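Local coordinates for protein putative retaining b-glycosidase (Saccharophagus degradans, PDB 5A95) that hydrolyses mixed-linkage beta-1,3-1,4-glucans as a subfamily 26 member of glycoside hydrolase family 5, probably with retention of anomeric configuration, at residues T47-S52 with I59-K64; L114-Y119 with W168-F173; R200-W205 with L236-K241; S337-N342 with T347-G352. The protein carries 1 engineered substitution. All coordinates share one frame; numbering follows the deposited sequence.

Contact 1: residues T47-S52 with I59-K64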
# COMPACT_ATOMS: atom_id res chain seq x y z
N THR A 47 37.98 15.06 10.14
CA THR A 47 37.60 16.19 9.31
C THR A 47 37.47 15.74 7.82
O THR A 47 38.30 14.96 7.31
CB THR A 47 38.60 17.35 9.46
OG1 THR A 47 39.94 16.87 9.22
CG2 THR A 47 38.50 17.94 10.90
N GLN A 48 36.42 16.20 7.17
CA GLN A 48 36.13 15.85 5.79
C GLN A 48 35.15 16.88 5.32
O GLN A 48 34.13 17.13 5.97
CB GLN A 48 35.51 14.43 5.69
CG GLN A 48 35.29 13.96 4.28
CD GLN A 48 34.94 12.48 4.19
OE1 GLN A 48 34.65 11.82 5.19
NE2 GLN A 48 34.98 11.95 2.96
N SER A 49 35.44 17.49 4.17
CA SER A 49 34.60 18.55 3.67
C SER A 49 33.23 18.01 3.25
O SER A 49 33.13 16.96 2.62
CB SER A 49 35.23 19.22 2.45
OG SER A 49 34.38 20.23 1.94
N PHE A 50 32.19 18.74 3.56
CA PHE A 50 30.92 18.55 2.88
C PHE A 50 31.09 18.89 1.41
O PHE A 50 31.80 19.83 1.03
CB PHE A 50 29.81 19.47 3.44
CG PHE A 50 29.25 19.02 4.75
CD1 PHE A 50 28.26 18.05 4.80
CD2 PHE A 50 29.75 19.52 5.95
CE1 PHE A 50 27.76 17.63 6.01
CE2 PHE A 50 29.24 19.09 7.16
CZ PHE A 50 28.24 18.14 7.19
N ILE A 51 30.38 18.14 0.57
CA ILE A 51 30.24 18.46 -0.84
C ILE A 51 28.85 19.04 -1.01
O ILE A 51 27.88 18.50 -0.47
CB ILE A 51 30.41 17.21 -1.73
CG1 ILE A 51 31.75 16.51 -1.45
CG2 ILE A 51 30.27 17.58 -3.21
CD1 ILE A 51 32.98 17.38 -1.62
N SER A 52 28.74 20.11 -1.77
CA SER A 52 27.48 20.82 -2.01
C SER A 52 27.32 21.08 -3.51
O SER A 52 28.24 20.85 -4.29
CB SER A 52 27.42 22.13 -1.22
OG SER A 52 28.54 22.93 -1.47
N ILE A 59 30.86 21.35 -5.36
CA ILE A 59 31.98 22.08 -4.74
C ILE A 59 32.26 21.58 -3.34
O ILE A 59 31.35 21.05 -2.67
CB ILE A 59 31.74 23.60 -4.71
CG1 ILE A 59 30.47 23.96 -3.95
CG2 ILE A 59 31.73 24.14 -6.12
CD1 ILE A 59 30.38 25.43 -3.61
N ASP A 60 33.51 21.72 -2.91
CA ASP A 60 33.87 21.46 -1.53
C ASP A 60 33.73 22.74 -0.71
O ASP A 60 33.23 23.76 -1.22
CB ASP A 60 35.26 20.83 -1.43
CG ASP A 60 36.39 21.78 -1.82
OD1 ASP A 60 36.16 23.00 -1.89
OD2 ASP A 60 37.50 21.27 -2.07
N ASP A 61 34.14 22.66 0.56
CA ASP A 61 33.99 23.77 1.50
C ASP A 61 35.00 24.90 1.32
O ASP A 61 34.91 25.91 2.01
CB ASP A 61 33.93 23.27 2.96
CG ASP A 61 35.22 22.63 3.45
OD1 ASP A 61 36.25 22.69 2.75
OD2 ASP A 61 35.19 22.10 4.60
N LYS A 62 35.97 24.70 0.41
CA LYS A 62 36.87 25.79 -0.05
C LYS A 62 36.35 26.44 -1.37
O LYS A 62 36.99 27.35 -1.95
CB LYS A 62 38.29 25.24 -0.25
CG LYS A 62 38.98 24.76 1.04
CD LYS A 62 40.47 24.44 0.85
CE LYS A 62 41.15 23.95 2.14
NZ LYS A 62 40.93 22.51 2.42
N GLY A 63 35.20 25.94 -1.86
CA GLY A 63 34.63 26.43 -3.12
C GLY A 63 35.21 25.82 -4.39
O GLY A 63 34.87 26.24 -5.51
N LYS A 64 36.11 24.86 -4.23
CA LYS A 64 36.77 24.18 -5.34
C LYS A 64 35.81 23.18 -5.97
O LYS A 64 35.15 22.41 -5.28
CB LYS A 64 38.04 23.48 -4.89
CG LYS A 64 38.84 22.83 -6.01
CD LYS A 64 40.06 22.08 -5.47
CE LYS A 64 40.83 21.46 -6.62
NZ LYS A 64 42.15 20.93 -6.18
O HOH W 1 32.78 21.09 5.29
O HOH W 2 30.50 22.29 0.46
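Ser49 OG is gripped twice: it accepts the backbone N-H of Asp61, with N to OG 2.8 Å, and donates its own proton to Phe50 O, also at 2.8 Å. The second bond meets Phe50 O from above the carbonyl plane. The hydroxyl reaches across because OG stands anti to the backbone N of Ser49 (chi1 178°), which turns it toward the 59-64 loop and sets it over the Asp61 carboxyl carbon. Beside it a water bridges the segments, accepting from Phe50 N and donating to Asp61 OD2. A second water joins Phe50 O to Ser52 OG. Further along, Ser52 and Ile59 form an antiparallel hydrogen-bonded pair: Ser52 N to Ile59 O and Ile59 N to Ser52 O are each 2.9 Å. Ile51 CD1 passes near Asp60 CB at 4.1 Å, its side chain packing inward on Phe66 and Phe68. Asp60 OD1 receives Lys62 N (2.9 Å) and Lys64 N (3.0 Å) from opposite faces of the carboxylate. The Lys62 N bond makes an Asx turn, laid over the type I turn Asp60-Gly63. The Ser52-Ile59 pair belongs to hairpin 52-54/57-59, and the Asp60 turn connects strand 57-59 to barrel strand 65-72.

Contact 2: residues L114-Y119 with W168-F173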
# COMPACT_ATOMS: atom_id res chain seq x y z
N LEU A 114 18.05 -8.42 5.78
CA LEU A 114 18.84 -8.05 6.94
C LEU A 114 18.02 -7.31 7.98
O LEU A 114 18.24 -7.45 9.19
CB LEU A 114 20.04 -7.19 6.54
CG LEU A 114 21.11 -7.90 5.74
CD1 LEU A 114 22.19 -6.91 5.26
CD2 LEU A 114 21.72 -8.98 6.63
N GLY A 115 17.04 -6.55 7.50
CA GLY A 115 16.25 -5.67 8.33
C GLY A 115 16.88 -4.30 8.44
O GLY A 115 18.11 -4.18 8.45
N PRO A 116 16.06 -3.24 8.54
CA PRO A 116 16.60 -1.90 8.65
C PRO A 116 17.67 -1.70 9.72
O PRO A 116 18.68 -1.08 9.44
CB PRO A 116 15.35 -1.04 8.93
CG PRO A 116 14.30 -1.76 8.17
CD PRO A 116 14.59 -3.22 8.38
N ASP A 117 17.43 -2.20 10.93
CA ASP A 117 18.34 -1.91 12.01
C ASP A 117 19.73 -2.46 11.71
O ASP A 117 20.74 -1.78 11.90
CB ASP A 117 17.86 -2.52 13.35
CG ASP A 117 16.59 -1.88 13.91
OD1 ASP A 117 16.09 -0.89 13.34
OD2 ASP A 117 16.14 -2.39 14.96
N VAL A 118 19.78 -3.71 11.27
CA VAL A 118 21.04 -4.34 10.93
C VAL A 118 21.69 -3.71 9.69
O VAL A 118 22.92 -3.49 9.64
CB VAL A 118 20.84 -5.86 10.75
CG1 VAL A 118 22.03 -6.53 10.09
CG2 VAL A 118 20.57 -6.49 12.12
N TYR A 119 20.89 -3.45 8.66
CA TYR A 119 21.46 -2.85 7.46
C TYR A 119 22.11 -1.50 7.79
O TYR A 119 23.23 -1.20 7.34
CB TYR A 119 20.41 -2.76 6.34
CG TYR A 119 20.98 -2.82 4.93
CD1 TYR A 119 21.92 -1.90 4.50
CD2 TYR A 119 20.60 -3.81 4.04
CE1 TYR A 119 22.47 -1.97 3.23
CE2 TYR A 119 21.16 -3.90 2.77
CZ TYR A 119 22.08 -2.97 2.35
OH TYR A 119 22.62 -3.04 1.10
N TRP A 168 14.30 6.45 3.11
CA TRP A 168 14.92 7.76 3.06
C TRP A 168 14.74 8.52 4.39
O TRP A 168 15.65 9.26 4.81
CB TRP A 168 14.45 8.57 1.85
CG TRP A 168 15.05 8.04 0.58
CD1 TRP A 168 14.39 7.48 -0.48
CD2 TRP A 168 16.45 7.92 0.29
NE1 TRP A 168 15.28 7.07 -1.42
CE2 TRP A 168 16.56 7.32 -0.98
CE3 TRP A 168 17.63 8.27 0.98
CZ2 TRP A 168 17.78 7.05 -1.56
CZ3 TRP A 168 18.83 7.98 0.40
CH2 TRP A 168 18.90 7.39 -0.86
N ARG A 169 13.60 8.37 5.07
CA ARG A 169 13.42 8.97 6.38
C ARG A 169 14.48 8.47 7.36
O ARG A 169 15.14 9.27 8.06
CB ARG A 169 11.99 8.67 6.89
CG ARG A 169 11.65 9.23 8.27
CD ARG A 169 12.10 8.30 9.42
NE ARG A 169 11.67 8.81 10.71
CZ ARG A 169 10.45 8.62 11.21
NH1 ARG A 169 9.56 7.92 10.56
NH2 ARG A 169 10.14 9.13 12.40
N ARG A 170 14.68 7.17 7.39
CA ARG A 170 15.62 6.58 8.33
C ARG A 170 17.06 6.99 8.03
O ARG A 170 17.85 7.29 8.94
CB ARG A 170 15.55 5.06 8.30
CG ARG A 170 14.31 4.45 8.93
CD ARG A 170 14.30 2.97 8.63
NE ARG A 170 13.15 2.20 9.07
CZ ARG A 170 13.05 1.58 10.24
NH1 ARG A 170 13.98 1.70 11.16
NH2 ARG A 170 12.00 0.85 10.50
N ILE A 171 17.43 6.95 6.76
CA ILE A 171 18.75 7.32 6.32
C ILE A 171 19.05 8.77 6.66
O ILE A 171 20.13 9.10 7.17
CB ILE A 171 18.90 7.05 4.79
CG1 ILE A 171 18.91 5.55 4.46
CG2 ILE A 171 20.10 7.78 4.22
CD1 ILE A 171 20.20 4.82 4.84
N THR A 172 18.12 9.65 6.32
CA THR A 172 18.36 11.05 6.48
C THR A 172 18.52 11.43 7.94
O THR A 172 19.38 12.23 8.30
CB THR A 172 17.28 11.91 5.79
OG1 THR A 172 17.14 11.52 4.42
CG2 THR A 172 17.65 13.36 5.81
N PHE A 173 17.70 10.82 8.80
CA PHE A 173 17.85 11.03 10.23
C PHE A 173 19.20 10.51 10.74
O PHE A 173 19.93 11.20 11.44
CB PHE A 173 16.73 10.33 10.99
CG PHE A 173 16.83 10.41 12.49
CD1 PHE A 173 16.53 11.56 13.18
CD2 PHE A 173 17.21 9.30 13.21
CE1 PHE A 173 16.61 11.59 14.55
CE2 PHE A 173 17.31 9.33 14.58
CZ PHE A 173 17.00 10.48 15.25
O HOH W 3 13.33 -0.47 13.15
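Pro116 CB makes a van der Waals contact over the centre of one face of the Arg170 guanidinium, 3.7 Å from CZ, while Pro116 CG is a little farther off. The two side chains meet obliquely, the ring carbon lying on the flat group rather than at its rim. Arg170 arrives there with CG anti to its carbonyl carbon (chi1 -72°) and a chain extended from CG to NE, which carries the guanidinium over to Pro116 on the neighbouring helix. Trp111 of helix 108-114 touches both residues.

The setting is a (beta/alpha)8 barrel, in which helices 116-133 and 161-174 are neighbours on the outer layer, with strand 136-144 between them in sequence. Pro116 is in the first turn of its helix, where no backbone N-H is needed; deeper in, Ile171 packs on Leu120 and Ile123 of the same helix.

Electrostatic contact is looser. Asp117 OD1 and Arg170 NH1 are 4.0 Å apart, a long salt bridge, and the carboxylate and guanidinium planes are turned 64° from each other. The stronger partner of Arg170 is Asp166, one helical turn back, which takes NE.

A water mediates the pair through two bonds of ordinary length: lying in the guanidinium plane, it accepts from Arg170 NH1 at 3.0 Å and donates to Asp117 OD1 at 2.8 Å.

Contact 3: residues R200-W205 with L236-K241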
# COMPACT_ATOMS: atom_id res chain seq x y z
N ARG A 200 4.46 5.37 -18.33
CA ARG A 200 5.48 6.30 -17.92
C ARG A 200 4.94 7.71 -18.09
O ARG A 200 4.37 8.04 -19.11
CB ARG A 200 6.81 6.06 -18.64
CG ARG A 200 6.93 6.67 -20.01
CD ARG A 200 8.29 6.36 -20.65
NE ARG A 200 8.44 4.95 -20.99
CZ ARG A 200 7.92 4.39 -22.08
NH1 ARG A 200 7.17 5.08 -22.94
NH2 ARG A 200 8.18 3.12 -22.29
N ASN A 201 5.16 8.53 -17.07
CA ASN A 201 4.60 9.89 -17.05
C ASN A 201 5.53 10.80 -16.27
O ASN A 201 5.70 10.62 -15.06
CB ASN A 201 3.22 9.89 -16.43
CG ASN A 201 2.56 11.26 -16.52
OD1 ASN A 201 2.58 12.03 -15.57
ND2 ASN A 201 2.01 11.58 -17.69
N TRP A 202 6.16 11.74 -16.97
CA TRP A 202 7.11 12.62 -16.29
C TRP A 202 6.48 13.41 -15.16
O TRP A 202 7.07 13.51 -14.08
CB TRP A 202 7.81 13.56 -17.30
CG TRP A 202 8.79 14.45 -16.62
CD1 TRP A 202 8.66 15.76 -16.37
CD2 TRP A 202 10.02 14.04 -16.02
NE1 TRP A 202 9.74 16.22 -15.66
CE2 TRP A 202 10.60 15.19 -15.45
CE3 TRP A 202 10.72 12.83 -15.96
CZ2 TRP A 202 11.80 15.15 -14.77
CZ3 TRP A 202 11.93 12.81 -15.30
CH2 TRP A 202 12.46 13.96 -14.73
N ALA A 203 5.30 13.98 -15.38
CA ALA A 203 4.75 14.79 -14.31
C ALA A 203 4.55 14.00 -13.02
O ALA A 203 4.85 14.48 -11.93
CB ALA A 203 3.44 15.44 -14.77
N GLU A 204 4.05 12.79 -13.14
CA GLU A 204 3.87 11.91 -12.00
C GLU A 204 5.20 11.60 -11.29
O GLU A 204 5.32 11.67 -10.07
CB GLU A 204 3.20 10.63 -12.48
CG GLU A 204 2.97 9.55 -11.45
CD GLU A 204 2.22 8.38 -12.04
OE1 GLU A 204 2.69 7.83 -13.05
OE2 GLU A 204 1.20 7.97 -11.43
N TRP A 205 6.20 11.31 -12.09
CA TRP A 205 7.50 10.94 -11.55
C TRP A 205 8.20 12.13 -10.90
O TRP A 205 8.75 12.02 -9.80
CB TRP A 205 8.36 10.26 -12.63
CG TRP A 205 9.68 9.79 -12.17
CD1 TRP A 205 10.89 10.08 -12.74
CD2 TRP A 205 9.97 8.89 -11.10
NE1 TRP A 205 11.91 9.47 -12.07
CE2 TRP A 205 11.37 8.72 -11.06
CE3 TRP A 205 9.20 8.25 -10.13
CZ2 TRP A 205 11.99 7.96 -10.08
CZ3 TRP A 205 9.82 7.52 -9.16
CH2 TRP A 205 11.21 7.38 -9.14
N LEU A 236 17.18 12.24 -19.58
CA LEU A 236 16.98 13.45 -18.77
C LEU A 236 16.28 14.56 -19.55
O LEU A 236 15.96 15.58 -18.98
CB LEU A 236 18.32 13.95 -18.25
CG LEU A 236 18.99 13.11 -17.19
CD1 LEU A 236 20.34 13.70 -16.83
CD2 LEU A 236 18.10 12.97 -15.95
N SER A 237 16.00 14.36 -20.83
CA SER A 237 15.46 15.45 -21.63
C SER A 237 14.20 16.14 -21.07
O SER A 237 14.06 17.34 -21.27
CB SER A 237 15.27 15.05 -23.09
OG SER A 237 14.30 14.05 -23.25
N PRO A 238 13.31 15.43 -20.35
CA PRO A 238 12.14 16.17 -19.81
C PRO A 238 12.47 17.33 -18.87
O PRO A 238 11.62 18.17 -18.64
CB PRO A 238 11.35 15.09 -19.07
CG PRO A 238 11.69 13.83 -19.82
CD PRO A 238 13.17 13.98 -20.10
N ILE A 239 13.67 17.37 -18.30
CA ILE A 239 14.02 18.43 -17.35
C ILE A 239 14.22 19.79 -18.00
O ILE A 239 14.32 20.77 -17.29
CB ILE A 239 15.24 18.08 -16.49
CG1 ILE A 239 16.55 18.21 -17.26
CG2 ILE A 239 15.08 16.70 -15.84
CD1 ILE A 239 17.77 17.94 -16.42
N LYS A 240 14.30 19.87 -19.32
CA LYS A 240 14.50 21.18 -19.95
C LYS A 240 13.35 22.10 -19.58
O LYS A 240 13.56 23.25 -19.13
CB LYS A 240 14.65 21.07 -21.47
CG LYS A 240 15.92 20.33 -21.84
CD LYS A 240 16.04 20.22 -23.33
CE LYS A 240 17.26 19.42 -23.74
NZ LYS A 240 17.29 19.18 -25.20
N LYS A 241 12.12 21.63 -19.77
CA LYS A 241 10.98 22.46 -19.41
C LYS A 241 10.26 22.06 -18.14
O LYS A 241 9.47 22.85 -17.62
CB LYS A 241 10.00 22.57 -20.56
CG LYS A 241 10.57 23.32 -21.76
CD LYS A 241 10.98 24.76 -21.44
CE LYS A 241 11.28 25.56 -22.70
NZ LYS A 241 12.74 25.53 -22.99
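One face of the Trp202 indole carries Pro238: CB stands 3.4 Å above the ring plane, shifted toward the rim. Measured against the five-membered ring, CB is 3.5 Å from the centroid and 13° off the normal, which meets the geometry of a CH-pi interaction. Pro238 CG is farther off, 4.1 Å from Trp202 CE3. At the benzo end, Ile239 CG2 comes in obliquely, 3.8 Å from Trp202 CZ2, as the neighbour that continues the apolar surface begun by the proline. The ring nitrogen looks beyond the two segments: Trp202 NE1 donates to Ala242 O, just past residues 236-241, which helps to fix the indole's rotation, with its face against Pro238.

The torsion that allows this is chi1 of Trp202 (-180°), with CG anti to the backbone N, so that the ring extends away from the helix start and over the opposing turn. That helix start is itself capped: Asn201 OD1 accepts Glu204 N at 2.9 Å, in the carbonyl plane and on a lone pair. Replacing Trp202 by an alanine would probably open a gap over Pro238 and Ile239 and leave Ala242 O without its indole donor.

On the 236-241 side, Ile239 also reaches Tyr251 of strand 250-252, linking the turn to the barrel wall. The arrangement is a proline-on-indole CH-pi contact joining the N-terminus of helix 202-219 to the loop ahead of strand 250-252 in a (beta/alpha)8 barrel.

Contact 4: residues S337-N342 with T347-G352. With BGC (beta-D-glucopyranose), chain D; BGC (beta-D-glucopyranose), chain B.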
# COMPACT_ATOMS: atom_id res chain seq x y z
N SER A 337 27.91 -8.43 -12.97
CA SER A 337 28.49 -8.00 -14.23
C SER A 337 27.84 -6.72 -14.77
O SER A 337 26.71 -6.39 -14.41
CB SER A 337 28.35 -9.11 -15.26
OG SER A 337 26.99 -9.37 -15.53
N PRO A 338 28.55 -5.96 -15.63
CA PRO A 338 29.94 -6.20 -16.02
C PRO A 338 30.91 -5.97 -14.86
O PRO A 338 30.82 -4.97 -14.16
CB PRO A 338 30.17 -5.17 -17.14
CG PRO A 338 29.17 -4.08 -16.86
CD PRO A 338 27.97 -4.83 -16.36
N THR A 339 31.84 -6.91 -14.67
CA THR A 339 32.78 -6.84 -13.57
C THR A 339 33.93 -5.87 -13.85
O THR A 339 34.30 -5.69 -15.00
CB THR A 339 33.44 -8.19 -13.32
OG1 THR A 339 34.22 -8.50 -14.47
CG2 THR A 339 32.44 -9.27 -13.06
N MET A 340 34.53 -5.33 -12.77
CA MET A 340 35.81 -4.63 -12.85
C MET A 340 36.98 -5.49 -12.46
O MET A 340 38.12 -5.11 -12.71
CB MET A 340 35.82 -3.39 -11.96
CG MET A 340 34.80 -2.35 -12.40
SD MET A 340 34.84 -0.85 -11.40
CE MET A 340 36.37 -0.14 -12.00
N ILE A 341 36.69 -6.61 -11.81
CA ILE A 341 37.71 -7.50 -11.28
C ILE A 341 37.31 -8.94 -11.54
O ILE A 341 36.12 -9.26 -11.62
CB ILE A 341 37.97 -7.27 -9.77
CG1 ILE A 341 36.65 -7.37 -8.97
CG2 ILE A 341 38.71 -5.96 -9.55
CD1 ILE A 341 36.83 -7.22 -7.47
N ASN A 342 38.30 -9.82 -11.65
CA ASN A 342 38.03 -11.23 -11.94
C ASN A 342 37.99 -12.08 -10.69
O ASN A 342 37.53 -13.23 -10.74
CB ASN A 342 39.12 -11.80 -12.86
CG ASN A 342 39.23 -11.04 -14.17
OD1 ASN A 342 38.27 -10.48 -14.67
ND2 ASN A 342 40.41 -11.10 -14.76
N THR A 347 42.37 -8.76 -9.41
CA THR A 347 42.92 -8.82 -10.78
C THR A 347 41.91 -8.11 -11.70
O THR A 347 40.73 -8.49 -11.73
CB THR A 347 43.10 -10.25 -11.27
OG1 THR A 347 43.95 -10.93 -10.34
CG2 THR A 347 43.76 -10.28 -12.65
N PRO A 348 42.36 -7.10 -12.46
CA PRO A 348 41.37 -6.33 -13.22
C PRO A 348 40.81 -7.07 -14.42
O PRO A 348 41.52 -7.86 -15.08
CB PRO A 348 42.12 -5.08 -13.66
CG PRO A 348 43.33 -4.99 -12.78
CD PRO A 348 43.67 -6.41 -12.44
N SER A 349 39.54 -6.81 -14.72
CA SER A 349 38.95 -7.17 -16.00
C SER A 349 39.37 -6.10 -17.02
O SER A 349 40.03 -5.13 -16.66
CB SER A 349 37.44 -7.18 -15.87
OG SER A 349 36.99 -5.85 -15.68
N GLU A 350 38.95 -6.28 -18.27
CA GLU A 350 39.28 -5.30 -19.29
C GLU A 350 38.80 -3.90 -18.85
O GLU A 350 39.57 -2.94 -18.86
CB GLU A 350 38.65 -5.66 -20.63
CG GLU A 350 38.94 -4.64 -21.72
CD GLU A 350 38.08 -4.74 -22.95
OE1 GLU A 350 37.06 -5.47 -22.97
OE2 GLU A 350 38.36 -3.98 -23.92
N GLN A 351 37.52 -3.75 -18.51
CA GLN A 351 37.06 -2.42 -18.13
C GLN A 351 37.68 -1.96 -16.82
O GLN A 351 37.89 -0.76 -16.62
CB GLN A 351 35.53 -2.30 -18.08
CG GLN A 351 34.83 -2.97 -16.91
CD GLN A 351 33.47 -2.36 -16.60
OE1 GLN A 351 33.11 -1.31 -17.13
NE2 GLN A 351 32.75 -2.98 -15.69
N GLY A 352 37.94 -2.89 -15.91
CA GLY A 352 38.57 -2.52 -14.67
C GLY A 352 39.94 -1.89 -14.84
O GLY A 352 40.21 -0.83 -14.28
C2 BGC D . 24.27 -7.80 -12.44
C3 BGC D . 23.68 -9.08 -11.88
C4 BGC D . 23.15 -8.87 -10.48
C5 BGC D . 22.20 -7.68 -10.43
C6 BGC D . 21.81 -7.27 -9.03
C1 BGC D . 23.18 -6.74 -12.36
O2 BGC D . 24.66 -8.06 -13.78
O3 BGC D . 24.72 -10.07 -11.83
O4 BGC D . 22.43 -10.04 -10.07
O5 BGC D . 22.82 -6.55 -11.01
O6 BGC D . 20.95 -6.13 -9.09
C2 BGC B . 25.82 -11.94 -12.85
C3 BGC B . 25.67 -13.13 -13.79
C4 BGC B . 24.44 -13.92 -13.42
C5 BGC B . 23.23 -13.02 -13.44
C6 BGC B . 21.96 -13.75 -13.04
C1 BGC B . 24.56 -11.12 -12.81
O2 BGC B . 26.92 -11.14 -13.29
O3 BGC B . 26.81 -13.97 -13.64
O4 BGC B . 24.31 -15.01 -14.35
O5 BGC B . 23.43 -11.95 -12.51
O6 BGC B . 22.08 -14.21 -11.68
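Thr339 O is caught between two side chains that approach its carbonyl from opposite faces, neither along a lone pair: Ser349 OG donates at 2.8 Å, 41° out of the plane, and Gln351 NE2 donates at 3.2 Å, 77° out. Gln351 holds its amide flat toward that oxygen and is further fixed by Trp294 N on OE1 and Trp330 O on NE2.

Ser349 is also the N-cap of helix 350-363: OG accepts Gly352 N at 3.1 Å while donating to Thr339 O. Placed between its own backbone N and carbonyl carbon (chi1 68°), OG can reach both partners. With an alanine here, Gly352 N is likely to lose its cap and Thr339 O one of its two side-chain donors. Backbone bonds complete the fit, with Ser349 N to Met340 O at 3.0 Å and Asn342 N to Thr347 O at 2.8 Å. Gly352 CA sits 3.3 Å from Met340 O, and any side chain there would run into that oxygen.

At the far end of the same loop, a cis peptide joins Ser337 to Pro338. Ser337 O accepts from O2 of the chain D glucose at 2.7 Å, and Ser337 OG lies 2.9 Å from O2 of the chain B glucose. The last barrel helix is thus hydrogen-bonded, through its N-cap and first turn, to the loop that contributes Ser337 to the glycan-binding pocket.

Among the four, contact 4 is the one that meets the bound glycan, through Ser337; the pocket is completed in part by His107 and Tyr157. Contact 3 lies on the opposite side of the chain's centre, its own centre about 34 Å from that of contact 4. Contact 1, in the hairpins before barrel strand 65-72, is about 31 Å centre to centre from contact 4. A magnesium ion lies about 4 Å from the Phe50 side chain of contact 1. Contact 2 links outer helices; its nearest atoms are about 9 Å from contact 3 and about 10 Å from contact 1. No two contacts touch, and all follow one another in series along the chain.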